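Local coordinates for protein neurotoxin (Clostridium botulinum, PDB 1ZB7) that cleaves synaptobrevins (VAMP1, VAMP2 and VAMP3) as a zinc endopeptidase, acting in the host cytosol as the light chain of botulinum neurotoxin type G, at residues A[3-8]-A[95-100]; A[114-119]-A[321-326]; A[120-125]-A[183-188]; A[126-131]-A[306-311]. All blocks are in the same frame, centred on the assembly; numbering follows the deposited sequence.

Contact 1: A[3-8]-A[95-100]; sequences VNIKNF and LFNRIN
Asn100 and Ile5 carry this contact between the irregular N-terminal segment 3-8 and the C-terminal end of helix 82-99. The amide of Asn100 donates from ND2 to Val3 O over 2.9 Å; the bond is bent (139° at the hydrogen), and the donor stands 20° from the carbonyl plane. Beside it, the tip of Ile5 reaches the last turn of the helix. Its CD1 lies 3.8 Å from Phe96 CB. On the Asn100 side, Ile5 CD1 is 3.6 Å from Asn100 CB. With CG1 anti to the carbonyl carbon (chi1 -53°) and the chain extended beyond it, CD1 is carried in between Phe96 and Asn100. The Ile5 and Asn97 side chains slide past each other in opposite directions, Asn97 OD1 lying 3.5 Å from Ile5 CD1.

Two waters widen the polar frame. One accepts from Val3 N and lies 2.7 Å from Asn100 OD1. The other donates to Ile5 O and Asn7 OD1 and accepts from Asn97 ND2. Further out, Val3 rests on Asp110 and Val113 of helix 103-114, and Phe96 packs on Leu109 of the same helix. The chemistry is thus mixed: the apolar part is Ile5 CD1 against Phe96 CB, with the methyl also close to Phe96 O and Asn97 OD1, while asparagine amides hold the N-terminal backbone directly at Val3 and, through water, at Ile5.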
loop_
_atom_site.group_PDB
_atom_site.type_symbol
_atom_site.label_atom_id
_atom_site.label_comp_id
_atom_site.label_asym_id
_atom_site.label_seq_id
_atom_site.Cartn_x
_atom_site.Cartn_y
_atom_site.Cartn_z
ATOM N N VAL A 3 -0.578 -24.962 -27.107
ATOM C CA VAL A 3 0.868 -25.128 -27.283
ATOM C C VAL A 3 1.299 -26.555 -26.840
ATOM O O VAL A 3 0.750 -27.121 -25.897
ATOM C CB VAL A 3 1.504 -23.985 -26.498
ATOM C CG1 VAL A 3 2.373 -24.398 -25.288
ATOM C CG2 VAL A 3 2.038 -22.891 -27.434
ATOM N N ASN A 4 2.228 -27.127 -27.585
ATOM C CA ASN A 4 2.834 -28.353 -27.171
ATOM C C ASN A 4 3.956 -28.139 -26.137
ATOM O O ASN A 4 4.823 -27.347 -26.337
ATOM C CB ASN A 4 3.379 -29.131 -28.377
ATOM C CG ASN A 4 4.044 -30.459 -27.961
ATOM O OD1 ASN A 4 5.311 -30.538 -27.821
ATOM N ND2 ASN A 4 3.213 -31.483 -27.703
ATOM N N ILE A 5 3.971 -28.961 -25.117
ATOM C CA ILE A 5 4.993 -28.880 -24.065
ATOM C C ILE A 5 5.779 -30.201 -24.057
ATOM O O ILE A 5 5.203 -31.256 -23.795
ATOM C CB ILE A 5 4.372 -28.560 -22.673
ATOM C CG1 ILE A 5 3.497 -27.304 -22.802
ATOM C CG2 ILE A 5 5.459 -28.389 -21.651
ATOM C CD1 ILE A 5 2.821 -26.876 -21.564
ATOM N N LYS A 6 7.077 -30.098 -24.364
ATOM C CA LYS A 6 7.937 -31.241 -24.486
ATOM C C LYS A 6 8.557 -31.681 -23.148
ATOM O O LYS A 6 8.959 -30.855 -22.367
ATOM C CB LYS A 6 9.036 -30.967 -25.524
ATOM C CG LYS A 6 9.744 -32.228 -25.932
ATOM C CD LYS A 6 10.539 -32.057 -27.151
ATOM C CE LYS A 6 11.505 -33.281 -27.211
ATOM N NZ LYS A 6 12.180 -33.260 -28.545
ATOM N N ASN A 7 8.582 -32.993 -22.909
ATOM C CA ASN A 7 9.259 -33.651 -21.813
ATOM C C ASN A 7 10.723 -33.875 -22.091
ATOM O O ASN A 7 11.058 -34.231 -23.123
ATOM C CB ASN A 7 8.637 -35.056 -21.548
ATOM C CG ASN A 7 7.133 -35.021 -21.117
ATOM O OD1 ASN A 7 6.671 -34.226 -20.242
ATOM N ND2 ASN A 7 6.375 -35.953 -21.701
ATOM N N PHE A 8 11.569 -33.765 -21.098
ATOM C CA PHE A 8 13.020 -33.905 -21.197
ATOM C C PHE A 8 13.527 -34.482 -19.913
ATOM O O PHE A 8 12.892 -34.307 -18.848
ATOM C CB PHE A 8 13.709 -32.549 -21.289
ATOM C CG PHE A 8 13.479 -31.822 -22.619
ATOM C CD1 PHE A 8 14.127 -32.231 -23.775
ATOM C CD2 PHE A 8 12.687 -30.717 -22.675
ATOM C CE1 PHE A 8 13.945 -31.548 -24.971
ATOM C CE2 PHE A 8 12.514 -30.058 -23.882
ATOM C CZ PHE A 8 13.147 -30.434 -24.969
ATOM N N LEU A 95 4.663 -27.540 -14.205
ATOM C CA LEU A 95 4.011 -26.277 -13.973
ATOM C C LEU A 95 3.477 -25.690 -15.244
ATOM O O LEU A 95 2.349 -25.240 -15.269
ATOM C CB LEU A 95 4.947 -25.303 -13.231
ATOM C CG LEU A 95 5.406 -25.714 -11.804
ATOM C CD1 LEU A 95 6.282 -24.582 -11.287
ATOM C CD2 LEU A 95 4.282 -25.956 -10.910
ATOM N N PHE A 96 4.235 -25.757 -16.335
ATOM C CA PHE A 96 3.683 -25.305 -17.601
ATOM C C PHE A 96 2.519 -26.190 -18.009
ATOM O O PHE A 96 1.555 -25.702 -18.588
ATOM C CB PHE A 96 4.720 -25.215 -18.725
ATOM C CG PHE A 96 5.541 -23.975 -18.688
ATOM C CD1 PHE A 96 6.758 -23.951 -18.014
ATOM C CD2 PHE A 96 5.108 -22.834 -19.320
ATOM C CE1 PHE A 96 7.540 -22.765 -17.924
ATOM C CE2 PHE A 96 5.874 -21.602 -19.280
ATOM C CZ PHE A 96 7.104 -21.571 -18.592
ATOM N N ASN A 97 2.597 -27.481 -17.754
ATOM C CA ASN A 97 1.456 -28.368 -18.080
ATOM C C ASN A 97 0.204 -27.995 -17.312
ATOM O O ASN A 97 -0.869 -27.986 -17.866
ATOM C CB ASN A 97 1.784 -29.849 -17.921
ATOM C CG ASN A 97 2.537 -30.417 -19.115
ATOM O OD1 ASN A 97 2.232 -30.115 -20.265
ATOM N ND2 ASN A 97 3.556 -31.168 -18.841
ATOM N N ARG A 98 0.374 -27.611 -16.066
ATOM C CA ARG A 98 -0.684 -27.089 -15.272
ATOM C C ARG A 98 -1.322 -25.801 -15.851
ATOM O O ARG A 98 -2.562 -25.728 -15.992
ATOM C CB ARG A 98 -0.217 -26.957 -13.818
ATOM C CG ARG A 98 -1.197 -26.223 -12.878
ATOM C CD ARG A 98 -1.171 -26.866 -11.463
ATOM N NE ARG A 98 -2.017 -26.152 -10.511
ATOM C CZ ARG A 98 -3.344 -26.123 -10.500
ATOM N NH1 ARG A 98 -4.053 -26.775 -11.418
ATOM N NH2 ARG A 98 -3.984 -25.402 -9.563
ATOM N N ILE A 99 -0.495 -24.837 -16.218
ATOM C CA ILE A 99 -0.961 -23.610 -16.796
ATOM C C ILE A 99 -1.724 -23.973 -18.068
ATOM O O ILE A 99 -2.807 -23.467 -18.355
ATOM C CB ILE A 99 0.213 -22.652 -17.116
ATOM C CG1 ILE A 99 0.813 -22.148 -15.785
ATOM C CG2 ILE A 99 -0.261 -21.485 -18.039
ATOM C CD1 ILE A 99 2.226 -21.630 -15.856
ATOM N N ASN A 100 -1.139 -24.884 -18.821
ATOM C CA ASN A 100 -1.713 -25.338 -20.075
ATOM C C ASN A 100 -3.035 -26.179 -19.923
ATOM O O ASN A 100 -3.576 -26.537 -20.944
ATOM C CB ASN A 100 -0.639 -26.036 -20.953
ATOM C CG ASN A 100 -0.852 -25.800 -22.469
ATOM O OD1 ASN A 100 -1.270 -24.674 -22.920
ATOM N ND2 ASN A 100 -0.427 -26.804 -23.285
HETATM O O HOH W 1 -1.344 -23.154 -25.137
HETATM O O HOH W 2 4.827 -32.512 -21.390
#

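Contact 2: A[114-119]-A[321-326]; sequences DAIPYL and QIYKNK
Lys326 and Tyr323, one helical turn apart on helix 316-327, each deliver a side-chain donor to a backbone carbonyl of the loop 114-119. Lys326 NZ donates to Ile116 O at 2.6 Å, coming from above the carbonyl plane, 40° out of it. The lysine chain is extended throughout, with CG anti to the backbone N (chi1 165°), and its methylenes pass Ala115 on the way to Ile116 O, which Lys326 CD already approaches to 3.2 Å. The same ammonium group also donates to Leu239 O, at the end of helix 224-239, so this buried charge is shared between two main-chain carbonyls.

The phenol of Tyr323 serves the next peptide. Its OH donates to Pro117 O at 2.6 Å, and Leu119 N stands 3.2 Å from Tyr323 OH in a weak bond bent to 124°. That hydroxyl is therefore a firm donor to Pro117 O and at most a weak acceptor from Leu119 N. Ile116 O lies in the plane of the Tyr323 ring at its edge, whereas Tyr118 CD1 sits over one face near the rim; the two rings are oblique. The Ile116 side chain crosses that of Tyr323 at about a right angle, its CG2 3.6 Å from Tyr323 OH. Near Asp114 a water donates to both Asp114 O and Ile322 O.

The loop leaves helix 103-114 through an inverse gamma turn centred on Ala115. In this peptidase M27 light chain it is held against helix 316-327 by side-chain bonds from that helix to its successive carbonyls.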
loop_
_atom_site.group_PDB
_atom_site.type_symbol
_atom_site.label_atom_id
_atom_site.label_comp_id
_atom_site.label_asym_id
_atom_site.label_seq_id
_atom_site.Cartn_x
_atom_site.Cartn_y
_atom_site.Cartn_z
ATOM N N ASP A 114 3.833 -16.279 -29.591
ATOM C CA ASP A 114 3.718 -15.348 -30.683
ATOM C C ASP A 114 4.344 -13.962 -30.546
ATOM O O ASP A 114 4.437 -13.226 -31.587
ATOM C CB ASP A 114 2.216 -15.183 -31.065
ATOM C CG ASP A 114 1.667 -16.405 -31.734
ATOM O OD1 ASP A 114 2.448 -17.384 -32.080
ATOM O OD2 ASP A 114 0.426 -16.405 -31.893
ATOM N N ALA A 115 4.702 -13.527 -29.342
ATOM C CA ALA A 115 5.086 -12.122 -29.112
ATOM C C ALA A 115 6.569 -11.918 -29.237
ATOM O O ALA A 115 7.239 -11.451 -28.340
ATOM C CB ALA A 115 4.570 -11.606 -27.802
ATOM N N ILE A 116 7.078 -12.269 -30.413
ATOM C CA ILE A 116 8.473 -12.091 -30.784
ATOM C C ILE A 116 8.856 -10.634 -30.620
ATOM O O ILE A 116 8.129 -9.767 -31.056
ATOM C CB ILE A 116 8.638 -12.661 -32.209
ATOM C CG1 ILE A 116 8.881 -14.131 -32.137
ATOM C CG2 ILE A 116 9.681 -12.022 -33.096
ATOM C CD1 ILE A 116 7.626 -14.812 -32.306
ATOM N N PRO A 117 9.966 -10.364 -29.950
ATOM C CA PRO A 117 10.514 -9.004 -29.926
ATOM C C PRO A 117 10.760 -8.460 -31.346
ATOM O O PRO A 117 11.022 -9.224 -32.300
ATOM C CB PRO A 117 11.834 -9.130 -29.133
ATOM C CG PRO A 117 11.900 -10.584 -28.722
ATOM C CD PRO A 117 10.737 -11.322 -29.145
ATOM N N TYR A 118 10.558 -7.151 -31.496
ATOM C CA TYR A 118 10.927 -6.447 -32.671
ATOM C C TYR A 118 12.426 -6.592 -32.916
ATOM O O TYR A 118 13.252 -6.551 -31.993
ATOM C CB TYR A 118 10.472 -4.993 -32.550
ATOM C CG TYR A 118 10.600 -4.182 -33.844
ATOM C CD1 TYR A 118 9.543 -4.149 -34.754
ATOM C CD2 TYR A 118 11.770 -3.487 -34.153
ATOM C CE1 TYR A 118 9.643 -3.399 -35.981
ATOM C CE2 TYR A 118 11.876 -2.736 -35.395
ATOM C CZ TYR A 118 10.798 -2.726 -36.288
ATOM O OH TYR A 118 10.840 -2.086 -37.496
ATOM N N LEU A 119 12.793 -6.801 -34.183
ATOM C CA LEU A 119 14.212 -6.776 -34.646
ATOM C C LEU A 119 14.853 -5.377 -34.639
ATOM O O LEU A 119 15.124 -4.790 -35.661
ATOM C CB LEU A 119 14.325 -7.444 -36.004
ATOM C CG LEU A 119 13.659 -8.791 -36.168
ATOM C CD1 LEU A 119 13.946 -9.358 -37.476
ATOM C CD2 LEU A 119 14.087 -9.842 -35.057
ATOM N N GLN A 321 4.925 -9.479 -41.494
ATOM C CA GLN A 321 3.703 -10.247 -41.215
ATOM C C GLN A 321 3.518 -10.772 -39.733
ATOM O O GLN A 321 2.447 -10.754 -39.143
ATOM C CB GLN A 321 3.612 -11.381 -42.200
ATOM C CG GLN A 321 2.350 -12.215 -42.020
ATOM C CD GLN A 321 1.031 -11.543 -42.472
ATOM O OE1 GLN A 321 0.863 -11.179 -43.663
ATOM N NE2 GLN A 321 0.063 -11.448 -41.535
ATOM N N ILE A 322 4.580 -11.283 -39.199
ATOM C CA ILE A 322 4.681 -11.616 -37.826
ATOM C C ILE A 322 4.291 -10.418 -36.896
ATOM O O ILE A 322 3.458 -10.560 -35.977
ATOM C CB ILE A 322 6.114 -12.114 -37.542
ATOM C CG1 ILE A 322 6.313 -13.497 -38.161
ATOM C CG2 ILE A 322 6.380 -12.212 -36.073
ATOM C CD1 ILE A 322 7.762 -14.049 -37.935
ATOM N N TYR A 323 4.885 -9.255 -37.136
ATOM C CA TYR A 323 4.593 -8.075 -36.325
ATOM C C TYR A 323 3.183 -7.558 -36.542
ATOM O O TYR A 323 2.538 -7.135 -35.593
ATOM C CB TYR A 323 5.669 -6.975 -36.514
ATOM C CG TYR A 323 7.019 -7.456 -36.041
ATOM C CD1 TYR A 323 7.163 -8.092 -34.777
ATOM C CD2 TYR A 323 8.148 -7.383 -36.875
ATOM C CE1 TYR A 323 8.293 -8.572 -34.424
ATOM C CE2 TYR A 323 9.353 -7.841 -36.434
ATOM C CZ TYR A 323 9.410 -8.446 -35.241
ATOM O OH TYR A 323 10.557 -9.017 -34.826
ATOM N N LYS A 324 2.703 -7.545 -37.773
ATOM C CA LYS A 324 1.291 -7.262 -38.037
ATOM C C LYS A 324 0.361 -8.151 -37.165
ATOM O O LYS A 324 -0.534 -7.663 -36.529
ATOM C CB LYS A 324 1.010 -7.440 -39.508
ATOM C CG LYS A 324 -0.455 -7.141 -39.918
ATOM C CD LYS A 324 -0.774 -7.775 -41.250
ATOM C CE LYS A 324 -2.248 -7.544 -41.586
ATOM N NZ LYS A 324 -2.507 -7.663 -43.071
ATOM N N ASN A 325 0.622 -9.454 -37.142
ATOM C CA ASN A 325 -0.077 -10.413 -36.298
ATOM C C ASN A 325 0.125 -10.158 -34.823
ATOM O O ASN A 325 -0.858 -10.125 -34.075
ATOM C CB ASN A 325 0.323 -11.878 -36.584
ATOM C CG ASN A 325 0.095 -12.354 -38.133
ATOM O OD1 ASN A 325 -0.505 -11.668 -38.978
ATOM N ND2 ASN A 325 0.623 -13.589 -38.448
ATOM N N LYS A 326 1.363 -9.959 -34.367
ATOM C CA LYS A 326 1.613 -9.649 -32.932
ATOM C C LYS A 326 0.879 -8.402 -32.425
ATOM O O LYS A 326 0.232 -8.450 -31.349
ATOM C CB LYS A 326 3.122 -9.545 -32.630
ATOM C CG LYS A 326 3.548 -8.890 -31.320
ATOM C CD LYS A 326 5.033 -8.921 -31.093
ATOM C CE LYS A 326 5.462 -8.070 -29.859
ATOM N NZ LYS A 326 6.892 -7.776 -29.864
HETATM O O HOH W 3 2.951 -13.164 -34.342
#

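Contact 3: A[120-125]-A[183-188]; sequences GNASTP and ISEGFG
Asn121 and Phe187 approach to 6.1 Å between their CA atoms, where the extended backbone at Gly120 and Asn121 enters a type I turn from Asn121 to Thr124. The Phe187 ring presents one face to this entry: Asn121 CA stands 3.6 Å from the ring centroid and only 7° off its normal, a CH-pi contact over the centre of the face. Around it, Gly120 O comes within 3.6 Å of Phe187 CD1, and Ala122 N within 3.6 Å of Phe187 CE2, both obliquely. Phe187 CG is anti to its own carbonyl carbon (chi1 -60°), which sends the ring toward the turn.

The turn is internally bonded. Asn121 O accepts from both Thr124 N and Thr124 OG1, the hydroxyl lying in the carbonyl plane, on a lone pair of Asn121 O. Asn121 OD1 takes Ser123 N, 3.0 Å away, in an Asx turn. No direct hydrogen bond joins the two segments, but one water accepts from Ala122 N and donates to Glu185 OE1.

Phe187 also packs on Ile299 and Arg302 of helix 282-303, while Thr124 O receives Arg302 NH2. The contact therefore joins the loop preceding strand 128-129 to the one preceding strand 191-194, beside that helix.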
loop_
_atom_site.group_PDB
_atom_site.type_symbol
_atom_site.label_atom_id
_atom_site.label_comp_id
_atom_site.label_asym_id
_atom_site.label_seq_id
_atom_site.Cartn_x
_atom_site.Cartn_y
_atom_site.Cartn_z
ATOM N N GLY A 120 15.083 -4.839 -33.457
ATOM C CA GLY A 120 15.705 -3.545 -33.310
ATOM C C GLY A 120 15.382 -2.915 -31.975
ATOM O O GLY A 120 14.758 -3.505 -31.143
ATOM N N ASN A 121 15.778 -1.662 -31.802
ATOM C CA ASN A 121 15.548 -0.873 -30.580
ATOM C C ASN A 121 15.798 0.560 -30.974
ATOM O O ASN A 121 16.083 0.802 -32.094
ATOM C CB ASN A 121 16.441 -1.279 -29.402
ATOM C CG ASN A 121 17.914 -1.369 -29.752
ATOM O OD1 ASN A 121 18.503 -0.427 -30.228
ATOM N ND2 ASN A 121 18.529 -2.490 -29.421
ATOM N N ALA A 122 15.645 1.487 -30.032
ATOM C CA ALA A 122 15.794 2.927 -30.270
ATOM C C ALA A 122 17.039 3.291 -31.010
ATOM O O ALA A 122 17.046 4.269 -31.686
ATOM C CB ALA A 122 15.784 3.708 -28.894
ATOM N N SER A 123 18.103 2.516 -30.903
ATOM C CA SER A 123 19.358 2.875 -31.545
ATOM C C SER A 123 19.563 2.195 -32.860
ATOM O O SER A 123 20.608 2.373 -33.492
ATOM C CB SER A 123 20.483 2.411 -30.633
ATOM O OG SER A 123 20.485 0.979 -30.668
ATOM N N THR A 124 18.619 1.359 -33.303
ATOM C CA THR A 124 18.767 0.797 -34.657
ATOM C C THR A 124 18.112 1.702 -35.667
ATOM O O THR A 124 17.087 2.278 -35.369
ATOM C CB THR A 124 18.278 -0.679 -34.735
ATOM O OG1 THR A 124 16.924 -0.769 -34.305
ATOM C CG2 THR A 124 19.105 -1.539 -33.766
ATOM N N PRO A 125 18.711 1.825 -36.870
ATOM C CA PRO A 125 18.073 2.617 -37.929
ATOM C C PRO A 125 16.622 2.156 -38.214
ATOM O O PRO A 125 16.391 1.009 -38.402
ATOM C CB PRO A 125 19.018 2.434 -39.181
ATOM C CG PRO A 125 20.358 1.929 -38.593
ATOM C CD PRO A 125 19.970 1.193 -37.315
ATOM N N ILE A 183 11.534 -2.738 -23.591
ATOM C CA ILE A 183 10.368 -3.307 -22.959
ATOM C C ILE A 183 9.268 -2.303 -22.574
ATOM O O ILE A 183 8.174 -2.733 -22.249
ATOM C CB ILE A 183 10.725 -4.136 -21.714
ATOM C CG1 ILE A 183 11.318 -3.313 -20.581
ATOM C CG2 ILE A 183 11.662 -5.309 -22.118
ATOM C CD1 ILE A 183 11.403 -4.215 -19.319
ATOM N N SER A 184 9.593 -1.001 -22.626
ATOM C CA SER A 184 8.659 0.054 -22.389
ATOM C C SER A 184 8.436 0.954 -23.634
ATOM O O SER A 184 7.775 1.990 -23.511
ATOM C CB SER A 184 9.163 0.910 -21.209
ATOM O OG SER A 184 10.354 1.611 -21.581
ATOM N N GLU A 185 8.996 0.599 -24.802
ATOM C CA GLU A 185 8.854 1.426 -26.000
ATOM C C GLU A 185 8.322 0.663 -27.220
ATOM O O GLU A 185 8.624 1.052 -28.371
ATOM C CB GLU A 185 10.171 2.063 -26.380
ATOM C CG GLU A 185 10.893 2.754 -25.302
ATOM C CD GLU A 185 12.328 2.995 -25.691
ATOM O OE1 GLU A 185 12.856 2.284 -26.581
ATOM O OE2 GLU A 185 12.958 3.896 -25.110
ATOM N N GLY A 186 7.561 -0.409 -26.996
ATOM C CA GLY A 186 6.868 -1.132 -28.094
ATOM C C GLY A 186 7.729 -2.194 -28.779
ATOM O O GLY A 186 7.225 -3.174 -29.268
ATOM N N PHE A 187 9.047 -2.002 -28.808
ATOM C CA PHE A 187 9.943 -3.013 -29.420
ATOM C C PHE A 187 9.802 -4.354 -28.716
ATOM O O PHE A 187 9.739 -5.393 -29.360
ATOM C CB PHE A 187 11.405 -2.561 -29.310
ATOM C CG PHE A 187 11.695 -1.289 -29.984
ATOM C CD1 PHE A 187 11.906 -1.252 -31.356
ATOM C CD2 PHE A 187 11.816 -0.099 -29.259
ATOM C CE1 PHE A 187 12.194 -0.080 -31.972
ATOM C CE2 PHE A 187 12.107 1.067 -29.903
ATOM C CZ PHE A 187 12.277 1.068 -31.280
ATOM N N GLY A 188 9.713 -4.305 -27.380
ATOM C CA GLY A 188 9.747 -5.475 -26.532
ATOM C C GLY A 188 11.174 -5.986 -26.486
ATOM O O GLY A 188 12.067 -5.401 -27.129
HETATM O O HOH W 4 14.906 0.564 -27.043
#

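Contact 4: A[126-131]-A[306-311]; sequences PDKFAA and VSSAQG
Phe129 and Ala309 pair in a short two-stranded parallel beta sheet, strands 128-129 and 308-309, with bonds continuing just beyond both ends. Phe129 N donates to Ser308 O at 2.9 Å, and Gln310 N donates to Phe129 O at 2.6 Å. Phe129 thus uses both its N-H and its carbonyl on the residues flanking Ala309, the pattern expected for a parallel bridge. Before the strands, Ser307 N reaches Asp127 O at 3.0 Å.

The Phe129 side chain packs over one face of the pairing, followed here from CB. Its CB lies 4.3 Å from Ala309 CB on the same face of the sheet. From there CG, anti to the carbonyl carbon (chi1 -72°), turns the face of the ring to Val306 CG1; CG and CD2 are the ring atoms nearest that methyl, CD1 and CE1 also approach Val306 CG2, and CE2 and CZ complete the circle around CG1. The ring also packs against Ile316, Tyr319 and Lys320 of helix 316-327 and Leu303 of helix 282-303, so this face of the sheet is turned to the helices.

On the other face Lys128 leans toward the neighbouring strand beside Ser308 and crosses the Gln310 side chain at about a right angle. Its chain bends at the last torsion (chi4 -103°), bringing NZ within weak hydrogen-bonding distance of Ser308 OG and Ala309 O. At the far end a water accepts from Ala131 N and Gly311 N. The contact over the Phe129 ring is a CH-pi one: Val306 CG1 stands 3.5 Å from the ring centroid, 11° off the normal.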
loop_
_atom_site.group_PDB
_atom_site.type_symbol
_atom_site.label_atom_id
_atom_site.label_comp_id
_atom_site.label_asym_id
_atom_site.label_seq_id
_atom_site.Cartn_x
_atom_site.Cartn_y
_atom_site.Cartn_z
ATOM N N PRO A 126 15.674 3.094 -38.259
ATOM C CA PRO A 126 14.266 2.815 -38.431
ATOM C C PRO A 126 13.946 2.097 -39.736
ATOM O O PRO A 126 12.974 1.377 -39.806
ATOM C CB PRO A 126 13.649 4.231 -38.449
ATOM C CG PRO A 126 14.558 5.022 -37.585
ATOM C CD PRO A 126 15.894 4.560 -38.133
ATOM N N ASP A 127 14.780 2.293 -40.743
ATOM C CA ASP A 127 14.626 1.645 -42.001
ATOM C C ASP A 127 15.249 0.223 -42.109
ATOM O O ASP A 127 15.172 -0.397 -43.191
ATOM C CB ASP A 127 15.040 2.568 -43.111
ATOM C CG ASP A 127 16.571 2.697 -43.299
ATOM O OD1 ASP A 127 17.353 2.484 -42.363
ATOM O OD2 ASP A 127 16.980 3.146 -44.428
ATOM N N LYS A 128 15.790 -0.263 -40.993
ATOM C CA LYS A 128 16.289 -1.649 -40.914
ATOM C C LYS A 128 15.743 -2.551 -39.760
ATOM O O LYS A 128 15.172 -2.065 -38.810
ATOM C CB LYS A 128 17.818 -1.700 -40.873
ATOM C CG LYS A 128 18.430 -1.589 -42.189
ATOM C CD LYS A 128 19.931 -1.461 -42.134
ATOM C CE LYS A 128 20.536 -1.099 -43.479
ATOM N NZ LYS A 128 21.162 -2.348 -44.101
ATOM N N PHE A 129 15.752 -3.855 -40.039
ATOM C CA PHE A 129 15.694 -4.842 -39.117
ATOM C C PHE A 129 17.167 -5.187 -38.698
ATOM O O PHE A 129 18.077 -5.262 -39.562
ATOM C CB PHE A 129 14.982 -6.090 -39.598
ATOM C CG PHE A 129 13.433 -5.974 -39.742
ATOM C CD1 PHE A 129 12.661 -5.273 -38.819
ATOM C CD2 PHE A 129 12.773 -6.674 -40.740
ATOM C CE1 PHE A 129 11.250 -5.276 -38.905
ATOM C CE2 PHE A 129 11.386 -6.682 -40.807
ATOM C CZ PHE A 129 10.629 -5.960 -39.988
ATOM N N ALA A 130 17.348 -5.384 -37.404
ATOM C CA ALA A 130 18.624 -5.730 -36.797
ATOM C C ALA A 130 18.330 -6.865 -35.766
ATOM O O ALA A 130 17.774 -6.611 -34.745
ATOM C CB ALA A 130 19.246 -4.466 -36.095
ATOM N N ALA A 131 18.636 -8.103 -36.105
ATOM C CA ALA A 131 18.490 -9.254 -35.218
ATOM C C ALA A 131 19.649 -9.386 -34.256
ATOM O O ALA A 131 19.535 -10.005 -33.222
ATOM C CB ALA A 131 18.365 -10.507 -36.040
ATOM N N VAL A 306 10.861 -0.033 -43.150
ATOM C CA VAL A 306 11.874 -1.089 -43.164
ATOM C C VAL A 306 11.968 -1.641 -44.482
ATOM O O VAL A 306 10.963 -1.872 -45.126
ATOM C CB VAL A 306 11.598 -2.312 -42.060
ATOM C CG1 VAL A 306 12.541 -3.548 -42.291
ATOM C CG2 VAL A 306 11.841 -1.767 -40.811
ATOM N N SER A 307 13.175 -1.639 -45.006
ATOM C CA SER A 307 13.424 -2.097 -46.415
ATOM C C SER A 307 14.586 -3.106 -46.456
ATOM O O SER A 307 14.824 -3.657 -47.509
ATOM C CB SER A 307 13.751 -0.926 -47.191
ATOM O OG SER A 307 14.912 -0.381 -46.687
ATOM N N SER A 308 15.260 -3.357 -45.304
ATOM C CA SER A 308 16.288 -4.359 -45.269
ATOM C C SER A 308 16.679 -4.638 -43.840
ATOM O O SER A 308 16.179 -4.065 -42.862
ATOM C CB SER A 308 17.535 -3.973 -46.110
ATOM O OG SER A 308 18.088 -2.749 -45.593
ATOM N N ALA A 309 17.585 -5.582 -43.730
ATOM C CA ALA A 309 18.083 -6.056 -42.518
ATOM C C ALA A 309 19.568 -5.743 -42.427
ATOM O O ALA A 309 20.220 -5.643 -43.415
ATOM C CB ALA A 309 17.848 -7.539 -42.443
ATOM N N GLN A 310 20.097 -5.602 -41.212
ATOM C CA GLN A 310 21.535 -5.339 -41.034
ATOM C C GLN A 310 22.419 -6.479 -41.517
ATOM O O GLN A 310 23.524 -6.217 -42.088
ATOM C CB GLN A 310 21.871 -4.926 -39.612
ATOM C CG GLN A 310 21.885 -3.346 -39.461
ATOM C CD GLN A 310 22.047 -2.949 -37.999
ATOM O OE1 GLN A 310 22.269 -3.828 -37.133
ATOM N NE2 GLN A 310 21.906 -1.655 -37.704
ATOM N N GLY A 311 21.905 -7.699 -41.374
ATOM C CA GLY A 311 22.654 -8.899 -41.667
ATOM C C GLY A 311 21.977 -9.682 -42.773
ATOM O O GLY A 311 21.261 -9.107 -43.640
HETATM O O HOH W 5 19.769 -8.384 -39.086
#

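Contact 1 stands apart near the surface, its nearest atoms about 7 Å from contact 2 and farther from the others. Contacts 2, 3 and 4 form a touching group along residues 114-131. Contacts 2 and 3 are mostly buried, contact 4 partly. One probable backbone bond each joins 2 to 3 (Tyr118 N to Phe187 O) and 2 to 4 (Ala130 N to Leu119 O), with packing around it, while 3 and 4 meet by packing only. Contacts 2 and 4 both draw on helix 316-327, as segment and as neighbour. Chemistry differs accordingly: side-chain-to-carbonyl bonds in contacts 1 and 2, ring-face packing with a water bridge in contact 3, and strand pairing in contact 4.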